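Local coordinates for lipoprotein (Mycoplasma mycoides subsp. capri, PDB 7ADK), which is probably a serine-type peptidase of the PA clan, made as a lipoprotein and so probably held at the mycoplasma membrane, at residues L600-T605 against R790-D795. Numbering follows the deposited sequence.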
ATOM      1  N   LEU B 600      30.865  12.625  17.953  1.00 66.75           N
ATOM      2  CA  LEU B 600      30.016  11.564  18.523  1.00 66.75           C
ATOM      3  C   LEU B 600      30.787  10.534  19.379  1.00 66.75           C
ATOM      4  O   LEU B 600      30.176   9.704  20.039  1.00 66.75           O
ATOM      5  CB  LEU B 600      29.238  10.853  17.390  1.00 66.75           C
ATOM      6  CG  LEU B 600      27.737  11.198  17.299  1.00 66.75           C
ATOM      7  CD1 LEU B 600      27.117  10.384  16.171  1.00 66.75           C
ATOM      8  CD2 LEU B 600      26.952  10.853  18.564  1.00 66.75           C
ATOM      9  N   LEU B 601      32.122  10.574  19.358  1.00 71.05           N
ATOM     10  CA  LEU B 601      33.021   9.690  20.109  1.00 71.05           C
ATOM     11  C   LEU B 601      33.363  10.219  21.518  1.00 71.05           C
ATOM     12  O   LEU B 601      33.635   9.419  22.415  1.00 71.05           O
ATOM     13  CB  LEU B 601      34.293   9.480  19.271  1.00 71.05           C
ATOM     14  CG  LEU B 601      34.036   8.656  17.991  1.00 71.05           C
ATOM     15  CD1 LEU B 601      35.095   8.973  16.956  1.00 71.05           C
ATOM     16  CD2 LEU B 601      34.071   7.151  18.256  1.00 71.05           C
ATOM     17  N   ASN B 602      33.312  11.536  21.735  1.00 75.49           N
ATOM     18  CA  ASN B 602      33.442  12.131  23.064  1.00 75.49           C
ATOM     19  C   ASN B 602      32.252  11.745  23.954  1.00 75.49           C
ATOM     20  O   ASN B 602      31.118  11.656  23.488  1.00 75.49           O
ATOM     21  CB  ASN B 602      33.576  13.654  22.976  1.00 75.49           C
ATOM     22  CG  ASN B 602      34.745  14.227  22.203  1.00 75.49           C
ATOM     23  OD1 ASN B 602      34.831  15.424  22.007  1.00 75.49           O
ATOM     24  ND2 ASN B 602      35.666  13.431  21.725  1.00 75.49           N
ATOM     25  N   GLU B 603      32.489  11.503  25.241  1.00 77.42           N
ATOM     26  CA  GLU B 603      31.473  10.890  26.108  1.00 77.42           C
ATOM     27  C   GLU B 603      30.270  11.801  26.401  1.00 77.42           C
ATOM     28  O   GLU B 603      29.136  11.330  26.482  1.00 77.42           O
ATOM     29  CB  GLU B 603      32.147  10.407  27.403  1.00 77.42           C
ATOM     30  CG  GLU B 603      31.340   9.390  28.221  1.00 77.42           C
ATOM     31  CD  GLU B 603      30.993   8.116  27.443  1.00 77.42           C
ATOM     32  OE1 GLU B 603      29.976   7.463  27.770  1.00 77.42           O
ATOM     33  OE2 GLU B 603      31.726   7.744  26.502  1.00 77.42           O
ATOM     34  N   GLN B 604      30.484  13.111  26.511  1.00 78.56           N
ATOM     35  CA  GLN B 604      29.401  14.068  26.709  1.00 78.56           C
ATOM     36  C   GLN B 604      28.533  14.257  25.460  1.00 78.56           C
ATOM     37  O   GLN B 604      27.387  14.669  25.588  1.00 78.56           O
ATOM     38  CB  GLN B 604      29.937  15.405  27.256  1.00 78.56           C
ATOM     39  CG  GLN B 604      30.529  16.410  26.251  1.00 78.56           C
ATOM     40  CD  GLN B 604      31.893  16.045  25.678  1.00 78.56           C
ATOM     41  OE1 GLN B 604      32.487  15.019  25.973  1.00 78.56           O
ATOM     42  NE2 GLN B 604      32.445  16.873  24.829  1.00 78.56           N
ATOM     43  N   THR B 605      29.034  13.949  24.261  1.00 73.61           N
ATOM     44  CA  THR B 605      28.208  13.979  23.047  1.00 73.61           C
ATOM     45  C   THR B 605      27.351  12.733  22.944  1.00 73.61           C
ATOM     46  O   THR B 605      26.147  12.851  22.752  1.00 73.61           O
ATOM     47  CB  THR B 605      29.016  14.086  21.764  1.00 73.61           C
ATOM     48  OG1 THR B 605      29.955  15.121  21.839  1.00 73.61           O
ATOM     49  CG2 THR B 605      28.123  14.381  20.564  1.00 73.61           C
ATOM     50  N   ARG B 790      31.804  13.965   9.459  1.00 67.72           N
ATOM     51  CA  ARG B 790      32.850  14.466  10.336  1.00 67.72           C
ATOM     52  C   ARG B 790      33.288  13.363  11.280  1.00 67.72           C
ATOM     53  O   ARG B 790      32.466  12.611  11.789  1.00 67.72           O
ATOM     54  CB  ARG B 790      32.320  15.697  11.066  1.00 67.72           C
ATOM     55  CG  ARG B 790      33.404  16.444  11.819  1.00 67.72           C
ATOM     56  CD  ARG B 790      32.857  17.692  12.473  1.00 67.72           C
ATOM     57  NE  ARG B 790      33.840  18.332  13.344  1.00 67.72           N
ATOM     58  CZ  ARG B 790      34.736  19.230  13.010  1.00 67.72           C
ATOM     59  NH1 ARG B 790      34.896  19.661  11.803  1.00 67.72           N
ATOM     60  NH2 ARG B 790      35.501  19.744  13.911  1.00 67.72           N
ATOM     61  N   SER B 791      34.582  13.286  11.524  1.00 65.68           N
ATOM     62  CA  SER B 791      35.201  12.418  12.510  1.00 65.68           C
ATOM     63  C   SER B 791      36.255  13.206  13.271  1.00 65.68           C
ATOM     64  O   SER B 791      37.138  13.825  12.691  1.00 65.68           O
ATOM     65  CB  SER B 791      35.797  11.178  11.853  1.00 65.68           C
ATOM     66  OG  SER B 791      36.532  10.404  12.752  1.00 65.68           O
ATOM     67  N   ASP B 792      36.190  13.121  14.587  1.00 73.45           N
ATOM     68  CA  ASP B 792      37.204  13.580  15.531  1.00 73.45           C
ATOM     69  C   ASP B 792      38.464  12.697  15.538  1.00 73.45           C
ATOM     70  O   ASP B 792      39.473  13.025  16.161  1.00 73.45           O
ATOM     71  CB  ASP B 792      36.522  13.548  16.890  1.00 73.45           C
ATOM     72  CG  ASP B 792      37.253  14.240  18.030  1.00 73.45           C
ATOM     73  OD1 ASP B 792      37.024  13.837  19.193  1.00 73.45           O
ATOM     74  OD2 ASP B 792      37.975  15.220  17.770  1.00 73.45           O
ATOM     75  N   GLY B 793      38.398  11.561  14.844  1.00 71.21           N
ATOM     76  CA  GLY B 793      39.336  10.467  14.933  1.00 71.21           C
ATOM     77  C   GLY B 793      39.140   9.672  16.212  1.00 71.21           C
ATOM     78  O   GLY B 793      38.364  10.031  17.087  1.00 71.21           O
ATOM     79  N   TYR B 794      39.862   8.566  16.308  1.00 76.01           N
ATOM     80  CA  TYR B 794      39.928   7.706  17.476  1.00 76.01           C
ATOM     81  C   TYR B 794      41.282   7.011  17.480  1.00 76.01           C
ATOM     82  O   TYR B 794      41.789   6.655  16.408  1.00 76.01           O
ATOM     83  CB  TYR B 794      38.787   6.687  17.474  1.00 76.01           C
ATOM     84  CG  TYR B 794      38.592   6.031  18.821  1.00 76.01           C
ATOM     85  CD1 TYR B 794      37.768   6.645  19.775  1.00 76.01           C
ATOM     86  CD2 TYR B 794      39.233   4.812  19.126  1.00 76.01           C
ATOM     87  CE1 TYR B 794      37.559   6.038  21.022  1.00 76.01           C
ATOM     88  CE2 TYR B 794      39.060   4.223  20.389  1.00 76.01           C
ATOM     89  CZ  TYR B 794      38.214   4.830  21.337  1.00 76.01           C
ATOM     90  OH  TYR B 794      38.045   4.290  22.566  1.00 76.01           O
ATOM     91  N   ASP B 795      41.868   6.812  18.653  1.00 80.65           N
ATOM     92  CA  ASP B 795      43.173   6.182  18.816  1.00 80.65           C
ATOM     93  C   ASP B 795      43.019   4.836  19.532  1.00 80.65           C
ATOM     94  O   ASP B 795      42.429   4.766  20.609  1.00 80.65           O
ATOM     95  CB  ASP B 795      44.090   7.158  19.564  1.00 80.65           C
ATOM     96  CG  ASP B 795      45.549   6.712  19.666  1.00 80.65           C
ATOM     97  OD1 ASP B 795      45.850   5.507  19.543  1.00 80.65           O
ATOM     98  OD2 ASP B 795      46.412   7.587  19.868  1.00 80.65           O
TER
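Leu601 and Asn602, in the loop just before the short helix 603-606, face the chain running on from strand 783-792, and the nearest pair of CA atoms, Leu601 CA and Asp792 CA, is 7.3 Å apart. The strand belongs to a mixed beta-sheet of what is probably a PA-clan peptidase, a clan whose members fold as paired beta-barrels, so the contact packs a connecting loop against one end of a sheet strand. An ST turn bends the chain at Ser791 and Gly793: Ser791 OG accepts from Gly793 N at 3.0 Å. Gly793 has a positive phi, a conformation that glycine adopts easily.

With the backbones apart, side chains bridge them. Leu601 reaches across with both methyls, a branched apolar end suited to two neighbours: CD1 lies 3.4 Å from Gly793 O, and CD2 approaches the Tyr794 ring obliquely, 4.0 Å from CD1 of the tyrosine. Tyr794 holds CG anti to its own N (chi1 -165°), which brings the ring to that methyl; Phe706 and Tyr796 also meet this ring, while Leu805 touches Leu601.

The polar part lies beside this apolar patch. Asn602, at the N-cap position, uses its amide across the contact instead of for capping, and an aspartate supplies the matching acceptor. Asp792 OD1 also hydrogen-bonds Ser599 OG, so two partners grip one oxygen. Amide and carboxylate planes stand 75° apart. The bond is bent, 136° at the hydrogen, and Asn602 ND2 meets Asp792 OD1 at 2.9 Å.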